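Local structure of sortase family protein (Streptococcus agalactiae serogroup V, 3RBJ) at residues V87-I92 with D146-G151; A128-H133 with V190-A195; I163-D168 with G186-T191; D168-I173 with L205-K210. The protein is a pilus-specific class C sortase that probably joins pilin subunits through an acyl-thioester intermediate, present here as its soluble catalytic domain carrying a lid mutation. The protein carries 6 engineered substitutions. One frame throughout, in Å; residues are numbered along the deposited sequence.

The four contacts lie in the mixed beta-barrel of the sortase fold and the loop beside it. Interaction 2 is the buried one that leads to the predicted active site, with parallel strands joined by backbone bonds and apolar side chains, chiefly on the face of Leu130 and Leu192. Interaction 4 extends the same sheet through antiparallel strands, is only partly buried, and adds a salt bridge at its polar end. Interaction 3 shares strand 188-196 with interaction 2 and Asp168 with interaction 4; it works through side chains, Tyr165 on the inner side and Asp168 with His189 on the outer, without backbone pairing. Interaction 1, nearer the surface, has no hydrogen bond between its segments, yet its Ile89 packs on Leu192 of interaction 2.

Interaction 1 (V87-I92 with D146-G151); sequences VIIPRI and DKVTVG
At the end of strand 85-89 of the sortase sheet, the turn that follows rests on the loop leading into strand 153-158, and Val148 of that loop packs its CG2 methyl against both isoleucines of the turn. This methyl meets Ile89 CG2 at 3.9 Å and touches the CG2 of Ile92 as well, each isoleucine side chain crossing the valine at about a right angle. Val148 CG2 is set anti to its carbonyl carbon, with CG1 anti to the backbone N (chi1 -175°), and this leaves CG2 for both isoleucines. Ile92 CG2 also reaches Lys147 CB, 4.0 Å away, although the rest of the lysine leads off from the contact.

Arg91 lies on the solvent-exposed side. Its CG packs against Val148 CA at 3.9 Å, and bends at chi2 and chi3 carry the guanidinium past Lys147 O to Thr149, where NH2 stands 3.6 Å from the CG2 methyl. No hydrogen bond joins the two segments; the charge of Arg91 is answered just beyond them by a salt bridge from NH2 to Asp152, whose carboxylate also accepts a bond from Thr149 N. That shared aspartate ties the arginine to the loop. Val148 also touches Val167 of strand 161-173. This is a loop closing over the end of a barrel strand by apolar contact, with an arginine-aspartate pair on the outer side, within the sortase beta-barrel fold.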
# COMPACT_ATOMS: atom_id res chain seq x y z
N VAL A 87 -3.75 6.49 1.28
CA VAL A 87 -3.48 6.44 -0.14
C VAL A 87 -4.42 7.39 -0.86
O VAL A 87 -5.64 7.31 -0.68
CB VAL A 87 -3.55 5.04 -0.74
CG1 VAL A 87 -2.39 4.23 -0.25
CG2 VAL A 87 -4.77 4.28 -0.29
N ILE A 88 -3.83 8.29 -1.64
CA ILE A 88 -4.55 9.33 -2.40
C ILE A 88 -4.51 8.86 -3.86
O ILE A 88 -3.53 8.26 -4.26
CB ILE A 88 -3.84 10.69 -2.22
CG1 ILE A 88 -3.73 11.06 -0.72
CG2 ILE A 88 -4.52 11.85 -3.04
CD1 ILE A 88 -2.34 10.83 -0.07
N ILE A 89 -5.59 9.07 -4.62
CA ILE A 89 -5.70 8.59 -6.02
C ILE A 89 -6.53 9.62 -6.72
O ILE A 89 -7.74 9.46 -6.79
CB ILE A 89 -6.52 7.23 -6.17
CG1 ILE A 89 -6.26 6.21 -5.05
CG2 ILE A 89 -6.34 6.58 -7.56
CD1 ILE A 89 -4.96 5.75 -5.01
N PRO A 90 -5.90 10.72 -7.21
CA PRO A 90 -6.74 11.77 -7.79
C PRO A 90 -7.65 11.30 -8.92
O PRO A 90 -8.78 11.75 -9.00
CB PRO A 90 -5.73 12.82 -8.31
CG PRO A 90 -4.52 12.62 -7.44
CD PRO A 90 -4.48 11.12 -7.16
N ARG A 91 -7.19 10.42 -9.81
CA ARG A 91 -8.06 9.95 -10.92
C ARG A 91 -9.46 9.57 -10.41
O ARG A 91 -10.45 9.90 -11.05
CB ARG A 91 -7.40 8.76 -11.68
CG ARG A 91 -8.33 7.92 -12.61
CD ARG A 91 -8.71 8.63 -13.94
NE ARG A 91 -7.57 8.78 -14.86
CZ ARG A 91 -7.47 9.74 -15.81
NH1 ARG A 91 -8.44 10.61 -16.00
NH2 ARG A 91 -6.40 9.82 -16.60
N ILE A 92 -9.55 8.86 -9.27
CA ILE A 92 -10.89 8.52 -8.77
C ILE A 92 -11.31 9.21 -7.47
O ILE A 92 -12.15 8.70 -6.72
CB ILE A 92 -11.12 6.99 -8.67
CG1 ILE A 92 -10.33 6.42 -7.49
CG2 ILE A 92 -10.79 6.28 -10.01
CD1 ILE A 92 -10.49 4.90 -7.27
N ASP A 146 -11.09 0.51 -11.57
CA ASP A 146 -11.06 0.09 -12.96
C ASP A 146 -10.97 1.29 -13.90
O ASP A 146 -10.85 1.14 -15.11
CB ASP A 146 -12.30 -0.74 -13.30
CG ASP A 146 -13.54 0.11 -13.48
OD1 ASP A 146 -13.83 0.51 -14.62
OD2 ASP A 146 -14.23 0.37 -12.47
N LYS A 147 -11.02 2.49 -13.32
CA LYS A 147 -10.94 3.72 -14.09
C LYS A 147 -9.51 4.25 -14.15
O LYS A 147 -9.17 5.04 -15.03
CB LYS A 147 -11.87 4.79 -13.51
CG LYS A 147 -13.18 4.96 -14.27
CD LYS A 147 -14.29 4.12 -13.65
CE LYS A 147 -15.47 3.98 -14.60
NZ LYS A 147 -16.75 4.40 -13.96
N VAL A 148 -8.68 3.80 -13.21
CA VAL A 148 -7.30 4.22 -13.16
C VAL A 148 -6.59 3.65 -14.38
O VAL A 148 -6.76 2.51 -14.71
CB VAL A 148 -6.60 3.86 -11.83
CG1 VAL A 148 -5.18 4.43 -11.79
CG2 VAL A 148 -7.38 4.41 -10.63
N THR A 149 -5.85 4.50 -15.09
CA THR A 149 -5.20 4.09 -16.34
C THR A 149 -3.66 4.23 -16.28
O THR A 149 -3.11 4.94 -15.41
CB THR A 149 -5.81 4.86 -17.53
OG1 THR A 149 -5.07 4.55 -18.71
CG2 THR A 149 -5.72 6.31 -17.30
N VAL A 150 -2.94 3.54 -17.16
CA VAL A 150 -1.47 3.62 -17.09
C VAL A 150 -1.08 5.08 -17.29
O VAL A 150 -1.74 5.79 -18.03
CB VAL A 150 -0.72 2.65 -18.07
CG1 VAL A 150 -1.22 1.20 -17.84
CG2 VAL A 150 -0.84 3.10 -19.55
N GLY A 151 -0.06 5.52 -16.56
CA GLY A 151 0.31 6.94 -16.56
C GLY A 151 -0.34 7.72 -15.43
O GLY A 151 0.18 8.76 -15.04

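Interaction 2 (A128-H133 with V190-A195); sequences AVLTAH and VTLLTA. Engineered in segment 190-195: Ala195 (natural residue Cys).
Leu130 and Thr191 sit at the middle of a parallel strand pair: Leu130 N gives its hydrogen to Thr191 O at 2.9 Å and 173°, a nearly straight bond. Leu130 O then receives Leu193 N at 2.8 Å, so both backbone polar atoms of Leu130 are used by strand 188-196. The CA hydrogens of Val129 and Leu192 point at carbonyls of the opposing strand, and the strand axes diverge by only 15°.

Side chains alternate between the two faces. On the face of Ala128, Leu130, Val190 and Leu192, Leu130 CD1 lies 4.0 Å from Leu192 CD2, the two leucines side by side and pointing the same way. Farther along, Thr131 CG2 packs 3.5 Å from Leu193 CD2. Leu193 CG is anti to its backbone N (chi1 174°), which lays the side chain beside the threonine.

Further out, Thr131 OG1 bonds to Ser102 and Thr191 OG1 to His127, while Phe154 covers the Val190 and Leu192 side chains. His133, the predicted proton donor/acceptor, follows strand 126-131, and its NE2 bonds to Glu104. Ala195 lies near the C-terminal end of strand 188-196; it is an engineered residue where the natural sequence has the cysteine predicted to form the acyl-thioester. Neighbouring parallel strands that deliver histidine and cysteine to one end of the barrel are the hallmark of the sortase active site.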
# COMPACT_ATOMS: atom_id res chain seq x y z
N ALA A 128 5.01 -2.89 -2.23
CA ALA A 128 3.89 -2.80 -1.27
C ALA A 128 2.55 -3.22 -1.87
O ALA A 128 2.21 -2.80 -2.96
CB ALA A 128 3.79 -1.40 -0.68
N VAL A 129 1.77 -4.03 -1.19
CA VAL A 129 0.46 -4.37 -1.74
C VAL A 129 -0.67 -3.96 -0.83
O VAL A 129 -0.67 -4.29 0.38
CB VAL A 129 0.26 -5.86 -2.08
CG1 VAL A 129 -1.05 -6.03 -2.81
CG2 VAL A 129 1.46 -6.42 -2.97
N LEU A 130 -1.65 -3.26 -1.39
CA LEU A 130 -2.80 -2.80 -0.61
C LEU A 130 -4.11 -3.30 -1.22
O LEU A 130 -4.36 -3.14 -2.42
CB LEU A 130 -2.82 -1.27 -0.53
CG LEU A 130 -1.46 -0.59 -0.35
CD1 LEU A 130 -1.58 0.91 -0.59
CD2 LEU A 130 -0.90 -0.87 1.03
N THR A 131 -4.94 -3.92 -0.39
CA THR A 131 -6.22 -4.45 -0.84
C THR A 131 -7.38 -3.62 -0.31
O THR A 131 -7.17 -2.64 0.42
CB THR A 131 -6.41 -5.92 -0.40
OG1 THR A 131 -6.55 -5.98 1.02
CG2 THR A 131 -5.22 -6.76 -0.83
N ALA A 132 -8.60 -4.00 -0.68
CA ALA A 132 -9.79 -3.28 -0.24
C ALA A 132 -11.01 -3.92 -0.90
O ALA A 132 -10.88 -4.78 -1.77
CB ALA A 132 -9.59 -1.78 -0.38
N HIS A 133 -12.19 -3.49 -0.48
CA HIS A 133 -13.44 -4.01 -1.03
C HIS A 133 -13.78 -3.09 -2.19
O HIS A 133 -13.73 -1.86 -2.06
CB HIS A 133 -14.58 -4.02 -0.01
CG HIS A 133 -14.47 -5.11 1.01
ND1 HIS A 133 -13.92 -6.34 0.73
CD2 HIS A 133 -14.85 -5.15 2.31
CE1 HIS A 133 -13.96 -7.10 1.81
NE2 HIS A 133 -14.52 -6.40 2.79
N VAL A 190 4.20 -0.19 -5.87
CA VAL A 190 3.05 -0.56 -4.99
C VAL A 190 1.86 -0.92 -5.84
O VAL A 190 1.58 -0.23 -6.82
CB VAL A 190 2.67 0.51 -3.92
CG1 VAL A 190 2.23 1.78 -4.53
CG2 VAL A 190 1.62 0.00 -2.98
N THR A 191 1.31 -2.10 -5.53
CA THR A 191 0.14 -2.67 -6.18
C THR A 191 -1.19 -2.39 -5.37
O THR A 191 -1.28 -2.72 -4.19
CB THR A 191 0.35 -4.20 -6.37
OG1 THR A 191 1.47 -4.43 -7.28
CG2 THR A 191 -0.94 -4.89 -6.86
N LEU A 192 -2.18 -1.79 -6.02
CA LEU A 192 -3.54 -1.64 -5.50
C LEU A 192 -4.38 -2.85 -6.01
O LEU A 192 -4.42 -3.18 -7.21
CB LEU A 192 -4.15 -0.29 -5.92
CG LEU A 192 -3.33 1.02 -5.78
CD1 LEU A 192 -4.09 2.30 -6.25
CD2 LEU A 192 -2.70 1.29 -4.39
N LEU A 193 -5.04 -3.54 -5.10
CA LEU A 193 -5.63 -4.80 -5.50
C LEU A 193 -7.10 -4.78 -5.09
O LEU A 193 -7.45 -4.19 -4.08
CB LEU A 193 -4.87 -5.98 -4.85
CG LEU A 193 -5.38 -7.45 -5.00
CD1 LEU A 193 -4.23 -8.46 -5.07
CD2 LEU A 193 -6.35 -7.88 -3.98
N THR A 194 -7.95 -5.39 -5.91
CA THR A 194 -9.33 -5.56 -5.58
C THR A 194 -9.94 -6.61 -6.46
O THR A 194 -9.33 -7.03 -7.43
CB THR A 194 -10.17 -4.25 -5.67
OG1 THR A 194 -11.47 -4.50 -5.11
CG2 THR A 194 -10.30 -3.74 -7.13
N ALA A 195 -11.16 -7.03 -6.11
CA ALA A 195 -11.82 -8.16 -6.75
C ALA A 195 -12.35 -7.68 -8.10
O ALA A 195 -12.33 -6.48 -8.36
CB ALA A 195 -12.92 -8.67 -5.86

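Interaction 3 (I163-D168 with G186-T191)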
# COMPACT_ATOMS: atom_id res chain seq x y z
N ILE A 163 5.00 9.99 -0.68
CA ILE A 163 5.68 9.52 -1.87
C ILE A 163 4.70 9.26 -3.03
O ILE A 163 3.56 8.92 -2.77
CB ILE A 163 6.56 8.31 -1.57
CG1 ILE A 163 5.71 7.15 -1.04
CG2 ILE A 163 7.63 8.75 -0.57
CD1 ILE A 163 6.52 6.07 -0.46
N ALA A 164 5.19 9.43 -4.28
CA ALA A 164 4.41 9.31 -5.52
C ALA A 164 4.75 8.07 -6.36
O ALA A 164 5.92 7.69 -6.49
CB ALA A 164 4.63 10.56 -6.37
N TYR A 165 3.71 7.45 -6.92
CA TYR A 165 3.77 6.36 -7.90
C TYR A 165 3.07 6.69 -9.22
O TYR A 165 2.10 7.43 -9.25
CB TYR A 165 3.23 5.05 -7.28
CG TYR A 165 4.14 4.54 -6.19
CD1 TYR A 165 5.10 3.58 -6.46
CD2 TYR A 165 4.07 5.05 -4.90
CE1 TYR A 165 5.98 3.12 -5.48
CE2 TYR A 165 4.94 4.63 -3.90
CZ TYR A 165 5.91 3.66 -4.20
OH TYR A 165 6.75 3.16 -3.21
N GLN A 166 3.59 6.16 -10.32
CA GLN A 166 2.87 6.26 -11.57
C GLN A 166 2.55 4.85 -12.05
O GLN A 166 3.41 3.96 -12.02
CB GLN A 166 3.73 6.91 -12.59
CG GLN A 166 3.01 7.41 -13.80
CD GLN A 166 3.96 8.14 -14.72
OE1 GLN A 166 4.37 7.60 -15.73
NE2 GLN A 166 4.34 9.35 -14.36
N VAL A 167 1.31 4.67 -12.49
CA VAL A 167 0.82 3.36 -12.94
C VAL A 167 1.57 2.92 -14.24
O VAL A 167 1.51 3.59 -15.28
CB VAL A 167 -0.74 3.40 -13.07
CG1 VAL A 167 -1.30 2.16 -13.66
CG2 VAL A 167 -1.39 3.62 -11.70
N ASP A 168 2.29 1.81 -14.14
CA ASP A 168 3.05 1.24 -15.25
C ASP A 168 2.43 -0.15 -15.69
O ASP A 168 2.71 -0.59 -16.80
CB ASP A 168 4.52 1.00 -14.81
CG ASP A 168 4.66 -0.15 -13.81
OD1 ASP A 168 3.74 -0.32 -12.99
OD2 ASP A 168 5.66 -0.91 -13.82
N GLY A 186 15.63 -4.52 -7.26
CA GLY A 186 16.03 -3.28 -7.95
C GLY A 186 14.93 -2.26 -8.16
O GLY A 186 15.19 -1.09 -8.52
N GLU A 187 13.68 -2.66 -7.92
CA GLU A 187 12.56 -1.80 -8.33
C GLU A 187 11.80 -1.31 -7.13
O GLU A 187 11.96 -1.83 -6.04
CB GLU A 187 11.70 -2.49 -9.43
CG GLU A 187 12.42 -2.64 -10.80
CD GLU A 187 11.62 -3.33 -11.97
OE1 GLU A 187 10.33 -3.42 -11.96
OE2 GLU A 187 12.32 -3.76 -12.95
N ASP A 188 10.98 -0.29 -7.29
CA ASP A 188 10.18 0.17 -6.18
C ASP A 188 8.72 0.34 -6.62
O ASP A 188 8.35 1.29 -7.40
CB ASP A 188 10.80 1.46 -5.62
CG ASP A 188 9.90 2.20 -4.62
OD1 ASP A 188 8.83 1.68 -4.25
OD2 ASP A 188 10.28 3.32 -4.24
N HIS A 189 7.86 -0.57 -6.13
CA HIS A 189 6.49 -0.59 -6.66
C HIS A 189 5.45 -0.56 -5.54
O HIS A 189 5.75 -0.91 -4.41
CB HIS A 189 6.28 -1.87 -7.44
CG HIS A 189 6.89 -1.90 -8.79
ND1 HIS A 189 6.35 -1.23 -9.88
CD2 HIS A 189 7.97 -2.56 -9.27
CE1 HIS A 189 7.08 -1.46 -10.95
NE2 HIS A 189 8.06 -2.28 -10.61
N VAL A 190 4.20 -0.19 -5.87
CA VAL A 190 3.05 -0.56 -4.99
C VAL A 190 1.86 -0.92 -5.84
O VAL A 190 1.58 -0.23 -6.82
CB VAL A 190 2.67 0.51 -3.92
CG1 VAL A 190 2.23 1.78 -4.53
CG2 VAL A 190 1.62 0.00 -2.98
N THR A 191 1.31 -2.10 -5.53
CA THR A 191 0.14 -2.67 -6.18
C THR A 191 -1.19 -2.39 -5.37
O THR A 191 -1.28 -2.72 -4.19
CB THR A 191 0.35 -4.20 -6.37
OG1 THR A 191 1.47 -4.43 -7.28
CG2 THR A 191 -0.94 -4.89 -6.86
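Asp188, at the start of its strand, makes the polar bond of the contact with Tyr165. Tyr165 OH donates to Asp188 OD1 at 2.8 Å, meeting the oxygen on its syn side, somewhat out of the carboxylate plane; ring and carboxylate are turned 79° apart. The other oxygen, OD2, is held by Arg211 and by Gly123 N, so the aspartate is fixed from several directions and probably stays ionised in its buried place.

At His189 the backbone runs past Tyr165 CE1, while the imidazole reaches the other way along strand 161-173. Its CE1 edge comes within 3.2 Å of Asp168 OD2, the carboxylate and imidazole planes only moderately inclined; the carboxylate itself is paired with Arg208. The ring is gripped at both nitrogens: NE2 donates to Glu187 OE1 at 2.9 Å, in the ring plane, and ND1 bonds to Gly209 O. These two bonds fix its rotation.

Val190 then places CG1 over the face of the tyrosine ring, 3.7 Å from the centroid, a CH-pi contact almost on the ring normal. With CG1 between backbone N and carbonyl carbon (chi1 63°), that methyl is the one turned onto the tyrosine.

Strands 163-168 and 188-191 cross at 74°, with strand 203-212 lying between them in the sheet order; Phe154 of strand 153-158 pairs with Tyr165 through the backbone and packs against Val190.

Interaction 4 (D168-I173 with L205-K210)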
# COMPACT_ATOMS: atom_id res chain seq x y z
N ASP A 168 2.29 1.81 -14.14
CA ASP A 168 3.05 1.24 -15.25
C ASP A 168 2.43 -0.15 -15.69
O ASP A 168 2.71 -0.59 -16.80
CB ASP A 168 4.52 1.00 -14.81
CG ASP A 168 4.66 -0.15 -13.81
OD1 ASP A 168 3.74 -0.32 -12.99
OD2 ASP A 168 5.66 -0.91 -13.82
N GLN A 169 1.59 -0.78 -14.87
CA GLN A 169 0.96 -2.07 -15.25
C GLN A 169 -0.45 -2.32 -14.64
O GLN A 169 -0.68 -2.03 -13.46
CB GLN A 169 1.89 -3.24 -14.90
CG GLN A 169 1.28 -4.64 -15.15
CD GLN A 169 2.26 -5.74 -14.84
OE1 GLN A 169 3.18 -6.04 -15.65
NE2 GLN A 169 2.09 -6.36 -13.63
N ILE A 170 -1.38 -2.84 -15.46
CA ILE A 170 -2.71 -3.19 -14.99
C ILE A 170 -2.95 -4.62 -15.43
O ILE A 170 -2.80 -4.94 -16.61
CB ILE A 170 -3.82 -2.29 -15.55
CG1 ILE A 170 -3.51 -0.81 -15.33
CG2 ILE A 170 -5.22 -2.71 -15.00
CD1 ILE A 170 -4.65 0.11 -15.79
N LYS A 171 -3.32 -5.49 -14.50
CA LYS A 171 -3.36 -6.96 -14.71
C LYS A 171 -4.55 -7.55 -13.94
O LYS A 171 -4.98 -6.99 -12.93
CB LYS A 171 -2.06 -7.62 -14.19
CG LYS A 171 -1.86 -9.06 -14.64
CD LYS A 171 -0.48 -9.58 -14.27
CE LYS A 171 -0.06 -10.80 -15.05
NZ LYS A 171 1.43 -11.15 -14.81
N VAL A 172 -5.07 -8.68 -14.44
CA VAL A 172 -6.15 -9.42 -13.84
C VAL A 172 -5.65 -10.86 -13.70
O VAL A 172 -5.28 -11.47 -14.71
CB VAL A 172 -7.45 -9.36 -14.70
CG1 VAL A 172 -8.51 -10.35 -14.18
CG2 VAL A 172 -8.03 -7.98 -14.68
N ILE A 173 -5.65 -11.38 -12.47
CA ILE A 173 -5.04 -12.67 -12.14
C ILE A 173 -6.12 -13.47 -11.50
O ILE A 173 -7.12 -12.90 -11.12
CB ILE A 173 -3.89 -12.54 -11.09
CG1 ILE A 173 -4.32 -11.74 -9.87
CG2 ILE A 173 -2.72 -11.82 -11.67
CD1 ILE A 173 -3.46 -11.95 -8.66
N LEU A 205 -7.95 -7.74 -9.67
CA LEU A 205 -7.44 -6.68 -10.50
C LEU A 205 -6.30 -6.09 -9.71
O LEU A 205 -6.46 -5.83 -8.52
CB LEU A 205 -8.52 -5.60 -10.77
CG LEU A 205 -8.09 -4.17 -11.24
CD1 LEU A 205 -7.55 -4.18 -12.65
CD2 LEU A 205 -9.28 -3.17 -11.20
N LEU A 206 -5.17 -5.87 -10.37
CA LEU A 206 -3.97 -5.30 -9.81
C LEU A 206 -3.64 -4.04 -10.61
O LEU A 206 -3.49 -4.10 -11.82
CB LEU A 206 -2.80 -6.29 -9.93
CG LEU A 206 -2.83 -7.56 -9.03
CD1 LEU A 206 -4.10 -8.24 -9.22
CD2 LEU A 206 -1.68 -8.52 -9.31
N VAL A 207 -3.55 -2.91 -9.93
CA VAL A 207 -3.16 -1.69 -10.56
C VAL A 207 -1.76 -1.32 -10.00
O VAL A 207 -1.63 -0.95 -8.82
CB VAL A 207 -4.18 -0.59 -10.29
CG1 VAL A 207 -3.64 0.73 -10.70
CG2 VAL A 207 -5.51 -0.88 -11.00
N ARG A 208 -0.73 -1.43 -10.83
CA ARG A 208 0.63 -1.35 -10.29
C ARG A 208 1.32 -0.03 -10.57
O ARG A 208 1.27 0.50 -11.69
CB ARG A 208 1.48 -2.56 -10.76
CG ARG A 208 2.74 -2.77 -9.91
CD ARG A 208 3.83 -3.62 -10.54
NE ARG A 208 4.39 -3.12 -11.82
CZ ARG A 208 5.26 -3.86 -12.54
NH1 ARG A 208 5.57 -5.08 -12.11
NH2 ARG A 208 5.76 -3.42 -13.68
N GLY A 209 1.92 0.56 -9.55
CA GLY A 209 2.64 1.88 -9.75
C GLY A 209 4.16 1.77 -9.65
O GLY A 209 4.66 0.93 -8.99
N LYS A 210 4.89 2.56 -10.39
CA LYS A 210 6.34 2.57 -10.28
C LYS A 210 6.64 3.83 -9.49
O LYS A 210 5.94 4.82 -9.66
CB LYS A 210 6.95 2.59 -11.71
CG LYS A 210 8.49 2.54 -11.84
CD LYS A 210 8.98 2.51 -13.33
CE LYS A 210 10.58 2.48 -13.43
NZ LYS A 210 11.23 2.46 -14.85
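Leu206 and Ile173 form the apolar centre: Leu206 CD1 lies 3.6 Å from Ile173 CG1, and both leucine methyls touch Ile173 CD1, the side chains crossing at about a right angle. Leu181 also packs on Leu206. On the opposite face Ile170 CG2 touches Leu205 CD1 at 3.6 Å, the pair side by side and pointing the same way, with Val172 CG2 and Val207 CG2 farther off.

Between these faces the antiparallel backbones are joined. Lys171 and Leu206 are a hydrogen-bonded pair, Leu206 N to Lys171 O at 2.8 Å and Lys171 N to Leu206 O at 3.0 Å. Lys171 sends its ammonium away to a salt bridge with Asp180.

Toward the polar edge, Arg208 N bonds to Gln169 O at 2.7 Å, while Arg208 O receives Asp168 N and, weakly, Gln169 N. Arg208 reaches the Asp168 carboxylate side-on: NE meets OD1 at 3.1 Å with a 174° angle, in the guanidinium plane and on the syn lone pair. NH2 pairs with OD2, well out of the carboxylate plane; the modelled 2.5 Å is shorter than expected, so its exact length is doubtful. The bend at chi3 (60°) turns the guanidinium to the aspartate. The Gln169 amide stacks over one guanidinium face, their planes 19° apart, and NE2 offset toward the rim.

Asp168 and Gln169 both face Arg208, which makes this a classic beta bulge in an antiparallel strand pair of the sortase barrel.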